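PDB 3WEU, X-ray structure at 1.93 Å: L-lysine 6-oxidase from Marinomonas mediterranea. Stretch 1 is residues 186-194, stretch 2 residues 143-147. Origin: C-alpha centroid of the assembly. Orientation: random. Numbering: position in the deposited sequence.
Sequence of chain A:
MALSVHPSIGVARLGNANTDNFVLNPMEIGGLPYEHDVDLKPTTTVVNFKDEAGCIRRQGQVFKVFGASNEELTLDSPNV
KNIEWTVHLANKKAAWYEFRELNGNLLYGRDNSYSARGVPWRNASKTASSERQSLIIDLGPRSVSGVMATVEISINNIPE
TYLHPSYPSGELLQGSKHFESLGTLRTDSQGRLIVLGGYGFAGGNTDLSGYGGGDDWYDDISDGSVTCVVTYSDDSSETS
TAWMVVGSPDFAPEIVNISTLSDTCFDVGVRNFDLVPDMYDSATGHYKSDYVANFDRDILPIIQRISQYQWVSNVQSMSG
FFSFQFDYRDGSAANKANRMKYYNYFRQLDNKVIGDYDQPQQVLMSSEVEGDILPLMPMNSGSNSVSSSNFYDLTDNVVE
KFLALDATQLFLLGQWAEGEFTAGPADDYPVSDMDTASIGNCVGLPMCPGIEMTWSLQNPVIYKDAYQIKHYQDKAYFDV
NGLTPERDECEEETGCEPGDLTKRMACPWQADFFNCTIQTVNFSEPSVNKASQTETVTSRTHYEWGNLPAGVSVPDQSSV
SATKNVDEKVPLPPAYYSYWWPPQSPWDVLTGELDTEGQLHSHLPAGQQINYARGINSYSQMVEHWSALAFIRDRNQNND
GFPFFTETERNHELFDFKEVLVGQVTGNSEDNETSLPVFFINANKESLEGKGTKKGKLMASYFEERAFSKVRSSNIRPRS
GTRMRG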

ATOM      1  N   ARG A 186     -12.414 -24.054  33.793  1.00 17.37           N
ATOM      2  CA  ARG A 186     -13.301 -25.135  34.165  1.00 17.99           C
ATOM      3  C   ARG A 186     -12.764 -25.853  35.391  1.00 16.74           C
ATOM      4  O   ARG A 186     -11.588 -25.697  35.750  1.00 19.98           O
ATOM      5  CB  ARG A 186     -13.411 -26.132  33.038  1.00 17.59           C
ATOM      6  CG  ARG A 186     -14.287 -25.700  31.922  1.00 20.20           C
ATOM      7  CD  ARG A 186     -14.206 -26.703  30.777  1.00 20.43           C
ATOM      8  NE  ARG A 186     -15.238 -26.481  29.745  1.00 21.47           N
ATOM      9  CZ  ARG A 186     -16.415 -27.114  29.656  1.00 20.77           C
ATOM     10  NH1 ARG A 186     -16.839 -27.955  30.567  1.00 20.94           N
ATOM     11  NH2 ARG A 186     -17.223 -26.832  28.662  1.00 20.84           N
ATOM     12  N   THR A 187     -13.590 -26.713  35.959  1.00 17.37           N
ATOM     13  CA  THR A 187     -13.156 -27.739  36.850  1.00 16.34           C
ATOM     14  C   THR A 187     -13.651 -29.047  36.305  1.00 17.36           C
ATOM     15  O   THR A 187     -14.639 -29.082  35.576  1.00 20.42           O
ATOM     16  CB  THR A 187     -13.658 -27.635  38.285  1.00 18.38           C
ATOM     17  OG1 THR A 187     -15.093 -27.582  38.273  1.00 19.71           O
ATOM     18  CG2 THR A 187     -12.995 -26.395  39.013  1.00 18.32           C
ATOM     19  N   ASP A 188     -12.966 -30.106  36.693  1.00 17.83           N
ATOM     20  CA  ASP A 188     -13.305 -31.475  36.284  1.00 18.42           C
ATOM     21  C   ASP A 188     -14.246 -31.992  37.375  1.00 19.06           C
ATOM     22  O   ASP A 188     -14.730 -31.192  38.232  1.00 19.49           O
ATOM     23  CB  ASP A 188     -12.080 -32.373  36.045  1.00 18.53           C
ATOM     24  CG  ASP A 188     -11.366 -32.810  37.294  1.00 19.15           C
ATOM     25  OD1 ASP A 188     -11.716 -32.383  38.426  1.00 21.28           O
ATOM     26  OD2 ASP A 188     -10.378 -33.581  37.157  1.00 20.04           O
ATOM     27  N   SER A 189     -14.587 -33.267  37.296  1.00 20.85           N
ATOM     28  CA  SER A 189     -15.559 -33.841  38.205  1.00 20.51           C
ATOM     29  C   SER A 189     -15.107 -33.883  39.665  1.00 22.97           C
ATOM     30  O   SER A 189     -15.918 -34.128  40.547  1.00 20.35           O
ATOM     31  CB  SER A 189     -16.032 -35.218  37.718  1.00 21.88           C
ATOM     32  OG  SER A 189     -15.016 -36.132  37.863  1.00 19.56           O
ATOM     33  N   GLN A 190     -13.822 -33.677  39.938  1.00 21.07           N
ATOM     34  CA  GLN A 190     -13.276 -33.686  41.294  1.00 19.51           C
ATOM     35  C   GLN A 190     -12.709 -32.354  41.733  1.00 19.44           C
ATOM     36  O   GLN A 190     -12.033 -32.265  42.784  1.00 19.88           O
ATOM     37  CB  GLN A 190     -12.196 -34.760  41.419  1.00 23.19           C
ATOM     38  CG  GLN A 190     -12.755 -36.177  41.285  1.00 23.34           C
ATOM     39  CD  GLN A 190     -11.701 -37.253  41.276  1.00 25.16           C
ATOM     40  OE1 GLN A 190     -10.955 -37.440  40.312  1.00 26.23           O
ATOM     41  NE2 GLN A 190     -11.634 -38.002  42.376  1.00 28.18           N
ATOM     42  N   GLY A 191     -12.987 -31.313  40.990  1.00 18.14           N
ATOM     43  CA  GLY A 191     -12.590 -29.976  41.427  1.00 18.49           C
ATOM     44  C   GLY A 191     -11.242 -29.492  40.921  1.00 19.40           C
ATOM     45  O   GLY A 191     -10.835 -28.357  41.285  1.00 18.91           O
ATOM     46  N   ARG A 192     -10.567 -30.272  40.057  1.00 19.15           N
ATOM     47  CA  ARG A 192      -9.296 -29.827  39.512  1.00 17.62           C
ATOM     48  C   ARG A 192      -9.550 -28.721  38.544  1.00 17.10           C
ATOM     49  O   ARG A 192     -10.587 -28.694  37.839  1.00 15.69           O
ATOM     50  CB  ARG A 192      -8.530 -30.972  38.755  1.00 19.65           C
ATOM     51  CG  ARG A 192      -8.179 -32.185  39.606  1.00 18.43           C
ATOM     52  CD  ARG A 192      -7.562 -33.310  38.748  1.00 19.66           C
ATOM     53  NE  ARG A 192      -7.320 -34.469  39.551  1.00 20.34           N
ATOM     54  CZ  ARG A 192      -8.209 -35.438  39.705  1.00 21.78           C
ATOM     55  NH1 ARG A 192      -9.323 -35.446  38.993  1.00 20.69           N
ATOM     56  NH2 ARG A 192      -7.894 -36.452  40.485  1.00 21.66           N
ATOM     57  N   LEU A 193      -8.579 -27.811  38.445  1.00 16.96           N
ATOM     58  CA  LEU A 193      -8.681 -26.709  37.493  1.00 16.39           C
ATOM     59  C   LEU A 193      -8.245 -27.084  36.081  1.00 16.73           C
ATOM     60  O   LEU A 193      -7.246 -27.796  35.912  1.00 17.35           O
ATOM     61  CB  LEU A 193      -7.805 -25.574  37.992  1.00 16.83           C
ATOM     62  CG  LEU A 193      -7.603 -24.399  37.039  1.00 16.75           C
ATOM     63  CD1 LEU A 193      -8.868 -23.642  36.815  1.00 17.25           C
ATOM     64  CD2 LEU A 193      -6.525 -23.391  37.548  1.00 19.02           C
ATOM     65  N   ILE A 194      -8.958 -26.608  35.097  1.00 15.39           N
ATOM     66  CA  ILE A 194      -8.544 -26.659  33.691  1.00 17.98           C
ATOM     67  C   ILE A 194      -8.581 -25.284  33.167  1.00 17.97           C
ATOM     68  O   ILE A 194      -9.619 -24.617  33.214  1.00 16.43           O
ATOM     69  CB  ILE A 194      -9.498 -27.570  32.840  1.00 17.03           C
ATOM     70  CG1 ILE A 194      -9.338 -28.992  33.287  1.00 17.66           C
ATOM     71  CG2 ILE A 194      -9.206 -27.452  31.334  1.00 18.12           C
ATOM     72  CD1 ILE A 194     -10.476 -29.938  32.901  1.00 18.90           C
TER
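Stretch 2, residues 143-147: SVSGV

What shape does stretch 1 offer to its neighbour? It is a hairpin. The strand at Arg186 and Thr187 runs into a type I turn from Asp188 to Gly191 and returns as a strand at Leu193 and Ile194. Arg186 N donates to Ile194 O and Ile194 N to Arg186 O, both at 2.9 Å, and Asp188 N reaches Arg192 O at 3.0 Å, so the two arms are tied by backbone before stretch 2 is considered. Stretch 2 arrives as a strand through Ser143 and Val144, then opens into a loop at Gly146 and Val147. It runs in the same general direction as the first arm: Val144 lies nearest Arg186, their CA atoms 6.6 Å apart, and Val147 nearest Ser189, CA to CA 4.8 Å. No backbone hydrogen bond joins the two stretches directly.

How do the strand residues meet at the start? The CB of Arg186 points away, and its backbone makes the contact, with Arg186 O 3.9 Å from Val144 CG1. Thr187 points toward stretch 2, as Val144 points toward stretch 1, and Thr187 CG2 packs 3.7 Å from Val144 CG1. The hydroxyl of Thr187 supplies the one direct hydrogen bond of the contact: Thr187 OG1 donates to Gly146 O at 2.6 Å, a short bond that ties the backbone of Gly146 to the first arm of the hairpin.

What does the turn contribute? Asp188 is turned inward upon its own hairpin. Its OD1 accepts from Gln190 N and from Arg192 N, each at 2.9 Å, while Asp188 OD2 forms a salt bridge with Arg192 NH1 at 2.8 Å. The closest contacts of Asp188 and Ser189 with Val147 are made by backbone oxygens: Asp188 O lies 3.8 Å from Val147 CA, and Ser189 O lies 3.7 Å from Val147 CG2. Gln190 makes no contact across the gap.

How does the returning side close the contact? Gly191 comes close to Gly146, their CA atoms 5.0 Å apart, and Gly191 CA makes a CA-H...O contact with Gly146 O at 3.5 Å. The carbonyl of Gly146 thus receives both this contact and the threonine hydroxyl. A water adds a second link between the glycines, accepting from Gly146 N at 3.0 Å and donating to Gly191 O at 2.8 Å. Arg192 points away. The CB of Leu193 points sideways, but the end of its side chain comes nearer to stretch 2, with Leu193 CD1 3.7 Å from Val144 CG1. Val144 therefore meets apolar carbons from both arms of the hairpin.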

ATOM      1  N   SER A 143     -12.757 -16.910  38.977  1.00 22.57           N
ATOM      2  CA  SER A 143     -12.660 -18.012  39.942  1.00 19.93           C
ATOM      3  C   SER A 143     -13.588 -19.158  39.558  1.00 21.71           C
ATOM      4  O   SER A 143     -14.671 -18.963  38.962  1.00 22.14           O
ATOM      5  CB  SER A 143     -13.077 -17.499  41.317  1.00 23.79           C
ATOM      6  OG  SER A 143     -12.054 -16.606  41.750  1.00 27.50           O
ATOM      7  N   VAL A 144     -13.148 -20.355  39.844  1.00 18.92           N
ATOM      8  CA  VAL A 144     -13.947 -21.519  39.630  1.00 22.00           C
ATOM      9  C   VAL A 144     -13.741 -22.440  40.815  1.00 19.02           C
ATOM     10  O   VAL A 144     -12.679 -22.493  41.399  1.00 19.39           O
ATOM     11  CB  VAL A 144     -13.525 -22.074  38.245  1.00 27.09           C
ATOM     12  CG1 VAL A 144     -12.202 -22.839  38.304  1.00 28.40           C
ATOM     13  CG2 VAL A 144     -14.571 -22.869  37.648  1.00 31.10           C
ATOM     14  N   SER A 145     -14.781 -23.191  41.168  1.00 21.40           N
ATOM     15  CA  SER A 145     -14.715 -24.220  42.177  1.00 19.84           C
ATOM     16  C   SER A 145     -15.848 -25.190  42.038  1.00 20.17           C
ATOM     17  O   SER A 145     -16.878 -24.915  41.403  1.00 21.31           O
ATOM     18  CB  SER A 145     -14.799 -23.629  43.547  1.00 24.22           C
ATOM     19  OG  SER A 145     -16.036 -22.928  43.707  1.00 22.97           O
ATOM     20  N   GLY A 146     -15.665 -26.338  42.618  1.00 20.13           N
ATOM     21  CA  GLY A 146     -16.731 -27.343  42.593  1.00 20.67           C
ATOM     22  C   GLY A 146     -16.608 -28.322  41.427  1.00 23.41           C
ATOM     23  O   GLY A 146     -15.590 -28.396  40.687  1.00 21.05           O
ATOM     24  N   VAL A 147     -17.696 -29.063  41.243  1.00 20.95           N
ATOM     25  CA  VAL A 147     -17.792 -30.124  40.255  1.00 21.54           C
ATOM     26  C   VAL A 147     -18.198 -29.587  38.919  1.00 22.76           C
ATOM     27  O   VAL A 147     -19.244 -28.962  38.774  1.00 21.97           O
ATOM     28  CB  VAL A 147     -18.801 -31.196  40.747  1.00 21.65           C
ATOM     29  CG1 VAL A 147     -18.996 -32.239  39.716  1.00 22.69           C
ATOM     30  CG2 VAL A 147     -18.291 -31.771  42.065  1.00 22.78           C
TER
HETATM   31  O   HOH W   1     -12.846 -27.196  42.926  1.00 19.60           O